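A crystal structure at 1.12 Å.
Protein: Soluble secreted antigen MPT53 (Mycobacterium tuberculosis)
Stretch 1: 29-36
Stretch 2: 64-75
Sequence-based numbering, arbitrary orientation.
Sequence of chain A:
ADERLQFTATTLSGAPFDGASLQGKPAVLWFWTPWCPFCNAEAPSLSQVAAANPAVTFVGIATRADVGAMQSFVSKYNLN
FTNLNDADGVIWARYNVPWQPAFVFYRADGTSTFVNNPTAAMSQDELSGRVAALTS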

ATOM      1  N   LEU A  29      -0.826   3.840  -2.157  1.00  7.96           N
ATOM      2  CA  LEU A  29      -1.315   2.486  -1.960  1.00  7.98           C
ATOM      3  C   LEU A  29      -0.192   1.512  -2.283  1.00  8.33           C
ATOM      4  O   LEU A  29       0.494   1.676  -3.314  1.00  9.97           O
ATOM      5  CB  LEU A  29      -2.502   2.161  -2.875  1.00  9.06           C
ATOM      6  CG  LEU A  29      -3.688   3.117  -2.827  1.00 10.01           C
ATOM      7  CD1 LEU A  29      -4.784   2.634  -3.764  1.00 11.76           C
ATOM      8  CD2 LEU A  29      -4.203   3.346  -1.394  1.00 11.36           C
ATOM      9  N   TRP A  30      -0.009   0.502  -1.443  1.00  7.95           N
ATOM     10  CA  TRP A  30       1.011  -0.497  -1.667  1.00  7.86           C
ATOM     11  C   TRP A  30       0.357  -1.859  -1.553  1.00  7.71           C
ATOM     12  O   TRP A  30      -0.114  -2.254  -0.485  1.00  8.56           O
ATOM     13  CB  TRP A  30       2.140  -0.354  -0.649  1.00  9.25           C
ATOM     14  CG  TRP A  30       3.293  -1.298  -0.825  1.00  8.24           C
ATOM     15  CD1 TRP A  30       4.054  -1.500  -1.945  1.00  9.35           C
ATOM     16  CD2 TRP A  30       3.882  -2.150   0.176  1.00  8.52           C
ATOM     17  NE1 TRP A  30       5.044  -2.418  -1.727  1.00 10.14           N
ATOM     18  CE2 TRP A  30       4.955  -2.825  -0.434  1.00  9.20           C
ATOM     19  CE3 TRP A  30       3.572  -2.379   1.526  1.00  9.41           C
ATOM     20  CZ2 TRP A  30       5.738  -3.742   0.284  1.00 10.79           C
ATOM     21  CZ3 TRP A  30       4.366  -3.305   2.241  1.00 10.76           C
ATOM     22  CH2 TRP A  30       5.417  -3.950   1.592  1.00 11.03           C
ATOM     23  N   PHE A  31       0.321  -2.570  -2.689  1.00  7.42           N
ATOM     24  CA  PHE A  31      -0.296  -3.916  -2.757  1.00  8.43           C
ATOM     25  C   PHE A  31       0.756  -4.942  -2.532  1.00  7.52           C
ATOM     26  O   PHE A  31       1.756  -5.028  -3.285  1.00  9.39           O
ATOM     27  CB  PHE A  31      -0.919  -4.096  -4.168  1.00  8.64           C
ATOM     28  CG  PHE A  31      -2.079  -3.160  -4.420  1.00  8.96           C
ATOM     29  CD1 PHE A  31      -1.890  -1.845  -4.865  1.00 10.32           C
ATOM     30  CD2 PHE A  31      -3.396  -3.598  -4.203  1.00 10.07           C
ATOM     31  CE1 PHE A  31      -2.974  -1.023  -5.088  1.00 11.52           C
ATOM     32  CE2 PHE A  31      -4.477  -2.749  -4.414  1.00 11.00           C
ATOM     33  CZ  PHE A  31      -4.286  -1.442  -4.844  1.00 11.91           C
ATOM     34  N   TRP A  32       0.583  -5.746  -1.492  1.00  7.95           N
ATOM     35  CA  TRP A  32       1.638  -6.708  -1.071  1.00  7.71           C
ATOM     36  C   TRP A  32       1.022  -8.030  -0.670  1.00  7.17           C
ATOM     37  O   TRP A  32      -0.176  -8.187  -0.416  1.00  7.83           O
ATOM     38  CB  TRP A  32       2.375  -6.091   0.105  1.00  8.15           C
ATOM     39  CG  TRP A  32       1.678  -5.752   1.371  1.00  7.51           C
ATOM     40  CD1 TRP A  32       1.086  -4.561   1.657  1.00  7.75           C
ATOM     41  CD2 TRP A  32       1.505  -6.572   2.537  1.00  8.05           C
ATOM     42  NE1 TRP A  32       0.544  -4.552   2.921  1.00  7.99           N
ATOM     43  CE2 TRP A  32       0.802  -5.782   3.484  1.00  7.85           C
ATOM     44  CE3 TRP A  32       1.880  -7.871   2.872  1.00  9.38           C
ATOM     45  CZ2 TRP A  32       0.467  -6.254   4.761  1.00  8.12           C
ATOM     46  CZ3 TRP A  32       1.545  -8.337   4.132  1.00  9.43           C
ATOM     47  CH2 TRP A  32       0.831  -7.545   5.064  1.00  9.19           C
ATOM     48  N   THR A  33       1.930  -9.048  -0.622  1.00  7.99           N
ATOM     49  CA  THR A  33       1.601 -10.298   0.027  1.00  8.39           C
ATOM     50  C   THR A  33       2.778 -10.671   0.918  1.00  7.99           C
ATOM     51  O   THR A  33       3.912 -10.326   0.595  1.00  8.94           O
ATOM     52  CB  THR A  33       1.345 -11.434  -1.008  1.00  9.89           C
ATOM     53  OG1 THR A  33       2.587 -11.804  -1.697  1.00 13.74           O
ATOM     54  CG2 THR A  33       0.299 -11.165  -2.032  1.00 14.18           C
ATOM     55  N   PRO A  34       2.562 -11.357   2.066  1.00  8.50           N
ATOM     56  CA  PRO A  34       3.652 -11.469   3.033  1.00  8.86           C
ATOM     57  C   PRO A  34       4.746 -12.432   2.637  1.00  8.84           C
ATOM     58  O   PRO A  34       5.840 -12.395   3.226  1.00  9.57           O
ATOM     59  CB  PRO A  34       2.919 -11.910   4.312  1.00  9.74           C
ATOM     60  CG  PRO A  34       1.637 -12.569   3.829  1.00  9.42           C
ATOM     61  CD  PRO A  34       1.274 -11.733   2.597  1.00  9.70           C
ATOM     62  N   TRP A  35       4.467 -13.314   1.659  1.00  9.92           N
ATOM     63  CA  TRP A  35       5.408 -14.344   1.302  1.00 10.53           C
ATOM     64  C   TRP A  35       6.158 -13.993   0.052  1.00 10.21           C
ATOM     65  O   TRP A  35       7.036 -14.775  -0.401  1.00 12.59           O
ATOM     66  CB  TRP A  35       4.613 -15.650   1.105  1.00 11.75           C
ATOM     67  CG  TRP A  35       3.265 -15.516   0.427  1.00 11.71           C
ATOM     68  CD1 TRP A  35       2.053 -15.530   1.087  1.00 11.58           C
ATOM     69  CD2 TRP A  35       2.949 -15.346  -0.950  1.00 11.23           C
ATOM     70  NE1 TRP A  35       0.999 -15.391   0.172  1.00 12.34           N
ATOM     71  CE2 TRP A  35       1.569 -15.296  -1.076  1.00 11.82           C
ATOM     72  CE3 TRP A  35       3.776 -15.288  -2.095  1.00 11.92           C
ATOM     73  CZ2 TRP A  35       0.908 -15.143  -2.306  1.00 12.45           C
ATOM     74  CZ3 TRP A  35       3.155 -15.158  -3.316  1.00 13.74           C
ATOM     75  CH2 TRP A  35       1.733 -15.107  -3.374  1.00 12.46           C
ATOM     76  N   CYS A  36       5.956 -12.800  -0.497  1.00  9.75           N
ATOM     77  CA  CYS A  36       6.667 -12.388  -1.688  1.00  9.77           C
ATOM     78  C   CYS A  36       8.048 -11.832  -1.339  1.00  9.48           C
ATOM     79  O   CYS A  36       8.129 -10.907  -0.485  1.00  9.89           O
ATOM     80  CB  CYS A  36       5.859 -11.324  -2.446  1.00 10.40           C
ATOM     81  SG  CYS A  36       6.804 -10.488  -3.735  1.00 10.20           S
ATOM     82  N   ARG A  64      -4.172 -12.845  -0.515  1.00 10.67           N
ATOM     83  CA  ARG A  64      -3.581 -14.194  -0.779  1.00 11.32           C
ATOM     84  C   ARG A  64      -2.811 -14.691   0.425  1.00 10.32           C
ATOM     85  O   ARG A  64      -1.805 -15.405   0.260  1.00 10.93           O
ATOM     86  CB  ARG A  64      -2.732 -14.198  -2.034  1.00 11.64           C
ATOM     87  CG  ARG A  64      -3.604 -14.035  -3.291  1.00 18.32           C
ATOM     88  CD  ARG A  64      -2.747 -14.389  -4.444  1.00 21.86           C
ATOM     89  NE  ARG A  64      -2.592 -15.758  -4.702  1.00 20.22           N
ATOM     90  CZ  ARG A  64      -1.728 -16.236  -5.604  1.00 21.52           C
ATOM     91  NH1 ARG A  64      -0.937 -15.447  -6.266  1.00 21.45           N
ATOM     92  NH2 ARG A  64      -1.623 -17.494  -5.836  1.00 21.90           N
ATOM     93  N   ALA A  65      -3.285 -14.399   1.627  1.00 10.25           N
ATOM     94  CA  ALA A  65      -2.611 -14.936   2.817  1.00 10.52           C
ATOM     95  C   ALA A  65      -3.578 -14.898   3.985  1.00 10.73           C
ATOM     96  O   ALA A  65      -4.539 -14.110   3.973  1.00 11.95           O
ATOM     97  CB  ALA A  65      -1.338 -14.149   3.161  1.00 12.73           C
ATOM     98  N   ASP A  66      -3.288 -15.693   5.020  1.00 12.35           N
ATOM     99  CA  ASP A  66      -4.113 -15.587   6.211  1.00 13.97           C
ATOM    100  C   ASP A  66      -3.736 -14.343   7.009  1.00 11.47           C
ATOM    101  O   ASP A  66      -2.642 -13.763   6.886  1.00 11.36           O
ATOM    102  CB  ASP A  66      -3.971 -16.819   7.104  1.00 19.81           C
ATOM    103  CG  ASP A  66      -2.524 -17.052   7.436  1.00 25.12           C
ATOM    104  OD1 ASP A  66      -2.043 -16.582   8.458  1.00 27.24           O
ATOM    105  OD2 ASP A  66      -1.808 -17.676   6.618  1.00 38.81           O
ATOM    106  N   VAL A  67      -4.691 -13.915   7.845  1.00 12.28           N
ATOM    107  CA  VAL A  67      -4.487 -12.628   8.524  1.00 12.53           C
ATOM    108  C   VAL A  67      -3.315 -12.696   9.466  1.00 12.51           C
ATOM    109  O   VAL A  67      -2.576 -11.709   9.604  1.00 12.20           O
ATOM    110  CB  VAL A  67      -5.772 -12.209   9.253  1.00 17.25           C
ATOM    111  CG1 VAL A  67      -5.571 -10.796   9.855  1.00 32.81           C
ATOM    112  CG2 VAL A  67      -6.979 -12.172   8.386  1.00 23.99           C
ATOM    113  N   GLY A  68      -3.076 -13.797  10.150  1.00 13.67           N
ATOM    114  CA  GLY A  68      -1.924 -13.881  11.014  1.00 15.41           C
ATOM    115  C   GLY A  68      -0.609 -13.673  10.287  1.00 11.89           C
ATOM    116  O   GLY A  68       0.324 -13.057  10.819  1.00 12.47           O
ATOM    117  N   ALA A  69      -0.507 -14.215   9.053  1.00 12.51           N
ATOM    118  CA  ALA A  69       0.714 -14.053   8.254  1.00 11.35           C
ATOM    119  C   ALA A  69       0.859 -12.596   7.843  1.00  9.62           C
ATOM    120  O   ALA A  69       1.984 -12.043   7.810  1.00 10.03           O
ATOM    121  CB  ALA A  69       0.678 -14.981   7.032  1.00 14.30           C
ATOM    122  N   MET A  70      -0.251 -11.982   7.511  1.00  9.39           N
ATOM    123  CA  MET A  70      -0.222 -10.529   7.198  1.00  8.37           C
ATOM    124  C   MET A  70       0.265  -9.749   8.376  1.00  8.28           C
ATOM    125  O   MET A  70       1.115  -8.860   8.267  1.00  8.42           O
ATOM    126  CB  MET A  70      -1.599 -10.046   6.744  1.00  8.96           C
ATOM    127  CG  MET A  70      -2.091 -10.681   5.447  1.00  9.52           C
ATOM    128  SD  MET A  70      -3.818 -10.185   5.171  1.00  9.91           S
ATOM    129  CE  MET A  70      -4.102 -10.857   3.551  1.00 10.32           C
ATOM    130  N   GLN A  71      -0.279 -10.065   9.556  1.00  8.76           N
ATOM    131  CA  GLN A  71       0.117  -9.333  10.776  1.00  8.64           C
ATOM    132  C   GLN A  71       1.586  -9.561  11.110  1.00  8.69           C
ATOM    133  O   GLN A  71       2.285  -8.658  11.529  1.00  9.27           O
ATOM    134  CB  GLN A  71      -0.740  -9.823  11.954  1.00 10.05           C
ATOM    135  CG  GLN A  71      -2.165  -9.338  11.781  1.00  9.84           C
ATOM    136  CD  GLN A  71      -3.086  -9.851  12.868  1.00  9.76           C
ATOM    137  OE1 GLN A  71      -2.777 -10.805  13.613  1.00 11.33           O
ATOM    138  NE2 GLN A  71      -4.214  -9.198  13.013  1.00 12.21           N
ATOM    139  N   SER A  72       2.086 -10.808  10.942  1.00  8.73           N
ATOM    140  CA  SER A  72       3.511 -11.023  11.229  1.00  9.43           C
ATOM    141  C   SER A  72       4.382 -10.159  10.373  1.00  8.77           C
ATOM    142  O   SER A  72       5.452  -9.717  10.831  1.00  9.38           O
ATOM    143  CB  SER A  72       3.827 -12.502  10.967  1.00 11.36           C
ATOM    144  OG  SER A  72       3.271 -13.303  11.968  1.00 14.46           O
ATOM    145  N   PHE A  73       4.008  -9.981   9.093  1.00  8.44           N
ATOM    146  CA  PHE A  73       4.796  -9.166   8.179  1.00  8.13           C
ATOM    147  C   PHE A  73       4.810  -7.689   8.601  1.00  7.64           C
ATOM    148  O   PHE A  73       5.857  -7.068   8.677  1.00  8.77           O
ATOM    149  CB  PHE A  73       4.188  -9.375   6.806  1.00  8.54           C
ATOM    150  CG  PHE A  73       4.813  -8.644   5.667  1.00  8.30           C
ATOM    151  CD1 PHE A  73       4.444  -7.335   5.340  1.00  9.50           C
ATOM    152  CD2 PHE A  73       5.779  -9.252   4.841  1.00  8.90           C
ATOM    153  CE1 PHE A  73       4.982  -6.722   4.211  1.00  9.82           C
ATOM    154  CE2 PHE A  73       6.316  -8.605   3.737  1.00  9.34           C
ATOM    155  CZ  PHE A  73       5.909  -7.317   3.399  1.00  9.79           C
ATOM    156  N   VAL A  74       3.620  -7.159   8.943  1.00  8.27           N
ATOM    157  CA  VAL A  74       3.541  -5.792   9.412  1.00  8.60           C
ATOM    158  C   VAL A  74       4.379  -5.611  10.662  1.00  8.96           C
ATOM    159  O   VAL A  74       5.069  -4.569  10.805  1.00  9.36           O
ATOM    160  CB  VAL A  74       2.054  -5.412   9.639  1.00  8.77           C
ATOM    161  CG1 VAL A  74       1.914  -4.160  10.488  1.00 10.10           C
ATOM    162  CG2 VAL A  74       1.310  -5.237   8.315  1.00 10.94           C
ATOM    163  N   SER A  75       4.323  -6.586  11.567  1.00  8.56           N
ATOM    164  CA  SER A  75       5.089  -6.476  12.830  1.00  9.25           C
ATOM    165  C   SER A  75       6.576  -6.539  12.570  1.00  9.36           C
ATOM    166  O   SER A  75       7.344  -5.763  13.121  1.00 10.99           O
ATOM    167  CB  SER A  75       4.685  -7.575  13.792  1.00 11.19           C
ATOM    168  OG  SER A  75       3.352  -7.372  14.228  1.00 11.99           O
TER

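This is a mainly apolar, aromatic-rich contact, in which the end of a strand and the turn after it pack against the first turns of a helix and the loop before it, with a single hydrogen bond between the stretches at the exposed end. The strand, 29-32, and the helix, 67-75, approach no closer than 12.5 Å between axes, and their directions differ by 124°; large side chains span that distance. Between the two stretches as a whole, 512 Å² is buried, both sides summed.

Phe-73 has the most area covered by the other stretch, 104 Å². With chi1 at 180° (t), its ring lies in an offset stack on the six-membered ring of Trp-32: the centroids are 4.4 Å apart, the planes meet at 14°, and Trp-32 CZ3 comes within 3.3 Å of Phe-73 CD1. Near the plane of the phenyl ring, at its edge, sits Trp-30, whose CH2 is 3.8 Å from Phe-73 CE1. Strand alternation explains the pairing, since Trp-30 and Trp-32 both point toward the helix whereas Leu-29 and Phe-31 make no contact with it. The Trp-32 indole also touches helix residues before and after Phe-73 in sequence: CH2 lies 3.9 Å from Met-70 CB, and CZ2 lies 3.8 Å from Val-74 CG2. Indole nitrogens NE1 of Trp-30 and Trp-32 are hydrogen-bonded elsewhere in the structure, so neither is buried unsatisfied.

Pro-34, within the type I turn from Thr-33 to Cys-36, is the point of close backbone approach, its CA lying 5.8 Å from Phe-73 CA. Its compact ring sits among two alanines and the base of the Phe-73 side chain: Pro-34 CG is 3.4 Å from Ala-65 CB and 4.1 Å from Ala-69 CB, while Pro-34 CB is 3.8 Å from Phe-73 CB. The proline also comes near the helix backbone, with Pro-34 CB 3.6 Å from Ala-69 O; the alanine methyls take up little room beside it.

At the exposed end, Trp-35 NE1 donates to Arg-64 O at 2.8 Å, with an N-H...acceptor angle of 163°. The carbonyl lies near the indole plane, at the edge where the N-H projects, which accounts for the nearly straight bond. The same ring meets the Arg-64 side chain, Trp-35 CZ2 being 3.8 Å from Arg-64 CB, and Trp-35 CH2 lies over one face of the guanidinium. The indole thus combines one N-H donor at its edge with a broad carbon surface that packs against the Arg-64 side chain.

The helix start is secured separately: Asp-66, at the N-cap, accepts from Ala-69 N through OD1 at 2.9 Å.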